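Local coordinates for protein 2-dehydro-3-deoxy-d-gluconate/2-dehydro-3-deoxy-phosphogluconate aldolase (Picrophilus torridus, PDB 4UXD) that is an aldolase of the dihydrodipicolinate synthetase family, built as a parallel beta/alpha barrel and modelled as an assembly of four chains, at residues M24-L36 with S221-V235. Numbering follows the deposited sequence.
Sequences MYKGIVCPMITPL and SGGVCGTTNFSDGIV
Asn229 joins the two segments through its side-chain amide. Its ND2 donates to Pro31 O at 3.1 Å, with the acceptor in the amide plane, although the donor sits above the carbonyl plane of Pro31. Its OD1 accepts from Ile33 N at 3.1 Å, with that donor above the plane of the Asn229 side-chain carbonyl. ND2 also donates to Gly226 O at 2.7 Å, on a lone pair of that oxygen, which helps fix the rotation of the amide. Thr228 OG1 meets Cys30 SG at 3.3 Å. This hydroxyl sits between the backbone N and carbonyl carbon of Thr228 (chi1 62°), and from there donates to Cys225 O, which also accepts from Thr228 N.

The 3-10 segment 226-229 follows strand 222-224, which runs parallel to strand 27-31, 4° between their axes. Val29 bonds to the neighbouring segment through both backbone N and O: N donates to Gly223 O, and O accepts from Cys225 N at 3.0 Å. Val224 and Val29 share a face, where their CG1 atoms touch; Val224 CG1 also meets Pro31 CG. On the other, Ile28 CD1 packs on Ile234 CG2 at 3.6 Å, and Ile28 CG2 reaches Val235 CG2.

The pairing joins the first and last strands of the (beta/alpha)8 barrel and so closes it. Strand 61-63 flanks 27-31, strand 203-206 flanks 222-224, and helices 44-56 and 270-279 pack against Ile33.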
# COMPACT_ATOMS: atom_id res chain seq x y z
N MET A 24 24.96 5.05 -29.11
CA MET A 24 24.89 5.39 -27.65
C MET A 24 23.70 6.33 -27.39
O MET A 24 23.59 7.40 -28.00
CB MET A 24 26.20 6.04 -27.19
CG MET A 24 26.49 5.87 -25.71
SD MET A 24 28.07 6.63 -25.23
CE MET A 24 28.29 5.97 -23.58
N TYR A 25 22.81 5.90 -26.51
CA TYR A 25 21.62 6.68 -26.19
C TYR A 25 21.89 7.57 -24.99
O TYR A 25 22.42 7.13 -23.98
CB TYR A 25 20.42 5.77 -25.92
CG TYR A 25 20.02 4.92 -27.10
CD1 TYR A 25 19.29 5.46 -28.15
CD2 TYR A 25 20.36 3.58 -27.16
CE1 TYR A 25 18.92 4.68 -29.23
CE2 TYR A 25 19.99 2.80 -28.24
CZ TYR A 25 19.28 3.36 -29.27
OH TYR A 25 18.91 2.58 -30.34
N LYS A 26 21.54 8.84 -25.13
CA LYS A 26 21.71 9.82 -24.07
C LYS A 26 21.02 11.10 -24.54
O LYS A 26 20.72 11.23 -25.72
CB LYS A 26 23.21 10.01 -23.72
CG LYS A 26 23.96 11.22 -24.30
CD LYS A 26 24.82 10.89 -25.53
CE LYS A 26 25.77 9.72 -25.29
NZ LYS A 26 26.31 9.65 -23.91
N GLY A 27 20.74 12.01 -23.61
CA GLY A 27 20.05 13.24 -23.96
C GLY A 27 18.57 13.24 -23.57
O GLY A 27 18.15 12.52 -22.67
N ILE A 28 17.79 14.05 -24.29
CA ILE A 28 16.41 14.31 -23.94
C ILE A 28 15.43 13.60 -24.87
O ILE A 28 15.46 13.76 -26.08
CB ILE A 28 16.12 15.81 -23.96
CG1 ILE A 28 17.05 16.53 -22.97
CG2 ILE A 28 14.64 16.10 -23.63
CD1 ILE A 28 16.91 16.06 -21.55
N VAL A 29 14.57 12.81 -24.24
CA VAL A 29 13.59 11.99 -24.92
C VAL A 29 12.21 12.57 -24.65
O VAL A 29 11.84 12.70 -23.49
CB VAL A 29 13.63 10.54 -24.40
CG1 VAL A 29 12.58 9.67 -25.09
CG2 VAL A 29 15.01 9.97 -24.57
N CYS A 30 11.44 12.90 -25.70
CA CYS A 30 10.04 13.30 -25.46
C CYS A 30 9.07 12.12 -25.48
O CYS A 30 8.86 11.49 -26.52
CB CYS A 30 9.57 14.32 -26.47
SG CYS A 30 7.80 14.67 -26.28
N PRO A 31 8.46 11.80 -24.32
CA PRO A 31 7.38 10.82 -24.39
C PRO A 31 6.14 11.51 -24.95
O PRO A 31 5.42 12.21 -24.23
CB PRO A 31 7.22 10.37 -22.94
CG PRO A 31 7.60 11.55 -22.14
CD PRO A 31 8.59 12.38 -22.98
N MET A 32 5.94 11.34 -26.25
CA MET A 32 4.95 12.10 -27.00
C MET A 32 3.53 11.85 -26.53
O MET A 32 3.13 10.70 -26.31
CB MET A 32 5.02 11.77 -28.49
CG MET A 32 6.36 12.05 -29.14
SD MET A 32 6.38 11.56 -30.88
CE MET A 32 5.14 12.67 -31.54
N ILE A 33 2.75 12.91 -26.38
CA ILE A 33 1.30 12.74 -26.33
C ILE A 33 0.84 12.29 -27.70
O ILE A 33 1.50 12.53 -28.71
CB ILE A 33 0.55 14.02 -25.92
CG1 ILE A 33 0.88 15.16 -26.89
CG2 ILE A 33 0.90 14.41 -24.49
CD1 ILE A 33 -0.02 16.36 -26.75
N THR A 34 -0.32 11.65 -27.74
CA THR A 34 -0.99 11.35 -29.00
C THR A 34 -2.14 12.35 -29.22
O THR A 34 -3.23 12.14 -28.69
CB THR A 34 -1.53 9.92 -28.97
OG1 THR A 34 -0.51 9.05 -28.50
CG2 THR A 34 -2.00 9.49 -30.34
N PRO A 35 -1.89 13.44 -29.98
CA PRO A 35 -2.93 14.47 -30.12
C PRO A 35 -4.26 13.92 -30.66
O PRO A 35 -4.24 13.06 -31.54
CB PRO A 35 -2.31 15.47 -31.11
CG PRO A 35 -0.85 15.28 -30.97
CD PRO A 35 -0.68 13.80 -30.73
N LEU A 36 -5.37 14.40 -30.11
CA LEU A 36 -6.70 13.92 -30.48
C LEU A 36 -7.65 15.05 -30.92
O LEU A 36 -7.62 16.17 -30.40
CB LEU A 36 -7.35 13.17 -29.31
CG LEU A 36 -6.60 12.02 -28.63
CD1 LEU A 36 -7.38 11.56 -27.39
CD2 LEU A 36 -6.38 10.84 -29.60
N SER A 221 22.09 8.92 -18.08
CA SER A 221 22.35 9.20 -19.49
C SER A 221 21.46 10.33 -20.02
O SER A 221 21.72 10.88 -21.08
CB SER A 221 22.16 7.95 -20.34
OG SER A 221 22.74 6.82 -19.70
N GLY A 222 20.42 10.68 -19.27
CA GLY A 222 19.50 11.75 -19.65
C GLY A 222 18.10 11.50 -19.12
O GLY A 222 17.90 10.69 -18.21
N GLY A 223 17.12 12.20 -19.67
CA GLY A 223 15.75 12.07 -19.22
C GLY A 223 14.74 11.76 -20.30
O GLY A 223 14.93 12.08 -21.47
N VAL A 224 13.65 11.11 -19.88
CA VAL A 224 12.43 11.01 -20.66
C VAL A 224 11.38 11.88 -19.98
O VAL A 224 10.88 11.51 -18.90
CB VAL A 224 11.90 9.55 -20.76
CG1 VAL A 224 10.75 9.46 -21.77
CG2 VAL A 224 13.00 8.61 -21.14
N CYS A 225 11.06 13.02 -20.59
CA CYS A 225 10.36 14.09 -19.90
C CYS A 225 9.15 14.63 -20.64
O CYS A 225 9.29 15.36 -21.61
CB CYS A 225 11.35 15.22 -19.63
SG CYS A 225 12.83 14.70 -18.76
N GLY A 226 7.96 14.31 -20.14
CA GLY A 226 6.72 14.69 -20.80
C GLY A 226 6.51 16.19 -21.00
O GLY A 226 5.80 16.60 -21.92
N THR A 227 7.09 17.02 -20.15
CA THR A 227 6.91 18.45 -20.28
C THR A 227 7.51 19.01 -21.57
O THR A 227 7.21 20.14 -21.96
CB THR A 227 7.53 19.20 -19.10
OG1 THR A 227 8.95 19.00 -19.08
CG2 THR A 227 6.89 18.73 -17.79
N THR A 228 8.35 18.23 -22.25
CA THR A 228 8.93 18.68 -23.51
C THR A 228 7.88 18.76 -24.63
O THR A 228 8.15 19.29 -25.69
CB THR A 228 10.09 17.77 -23.98
OG1 THR A 228 9.61 16.44 -24.20
CG2 THR A 228 11.18 17.75 -22.93
N ASN A 229 6.68 18.25 -24.38
CA ASN A 229 5.60 18.35 -25.35
C ASN A 229 5.15 19.80 -25.58
O ASN A 229 4.48 20.09 -26.57
CB ASN A 229 4.40 17.51 -24.89
CG ASN A 229 4.57 16.04 -25.18
OD1 ASN A 229 4.33 15.59 -26.30
ND2 ASN A 229 5.00 15.28 -24.17
N PHE A 230 5.52 20.70 -24.68
CA PHE A 230 5.07 22.08 -24.75
C PHE A 230 5.96 23.03 -23.95
O PHE A 230 5.60 24.17 -23.69
CB PHE A 230 3.63 22.18 -24.25
CG PHE A 230 3.35 21.28 -23.09
CD1 PHE A 230 3.70 21.66 -21.81
CD2 PHE A 230 2.75 20.05 -23.28
CE1 PHE A 230 3.45 20.82 -20.75
CE2 PHE A 230 2.50 19.21 -22.23
CZ PHE A 230 2.85 19.59 -20.96
N SER A 231 7.14 22.55 -23.57
CA SER A 231 8.08 23.37 -22.82
C SER A 231 9.52 22.95 -23.14
O SER A 231 9.83 21.76 -23.17
CB SER A 231 7.81 23.25 -21.33
OG SER A 231 8.71 24.04 -20.60
N ASP A 232 10.37 23.94 -23.38
CA ASP A 232 11.78 23.69 -23.66
C ASP A 232 12.63 23.64 -22.38
O ASP A 232 13.84 23.38 -22.44
CB ASP A 232 12.32 24.78 -24.59
CG ASP A 232 12.31 26.17 -23.93
OD1 ASP A 232 11.51 26.38 -23.00
OD2 ASP A 232 13.10 27.04 -24.36
N GLY A 233 12.00 23.89 -21.23
CA GLY A 233 12.68 23.94 -19.94
C GLY A 233 13.65 22.79 -19.70
O GLY A 233 14.82 23.02 -19.42
N ILE A 234 13.16 21.57 -19.82
CA ILE A 234 14.01 20.40 -19.65
C ILE A 234 15.20 20.39 -20.60
O ILE A 234 16.27 19.93 -20.21
CB ILE A 234 13.20 19.09 -19.85
CG1 ILE A 234 12.43 18.76 -18.58
CG2 ILE A 234 14.11 17.91 -20.24
CD1 ILE A 234 13.30 18.38 -17.39
N VAL A 235 15.04 20.88 -21.82
CA VAL A 235 16.14 20.80 -22.79
C VAL A 235 17.24 21.84 -22.52
O VAL A 235 18.43 21.53 -22.63
CB VAL A 235 15.64 20.95 -24.22
CG1 VAL A 235 16.81 20.88 -25.22
CG2 VAL A 235 14.63 19.86 -24.52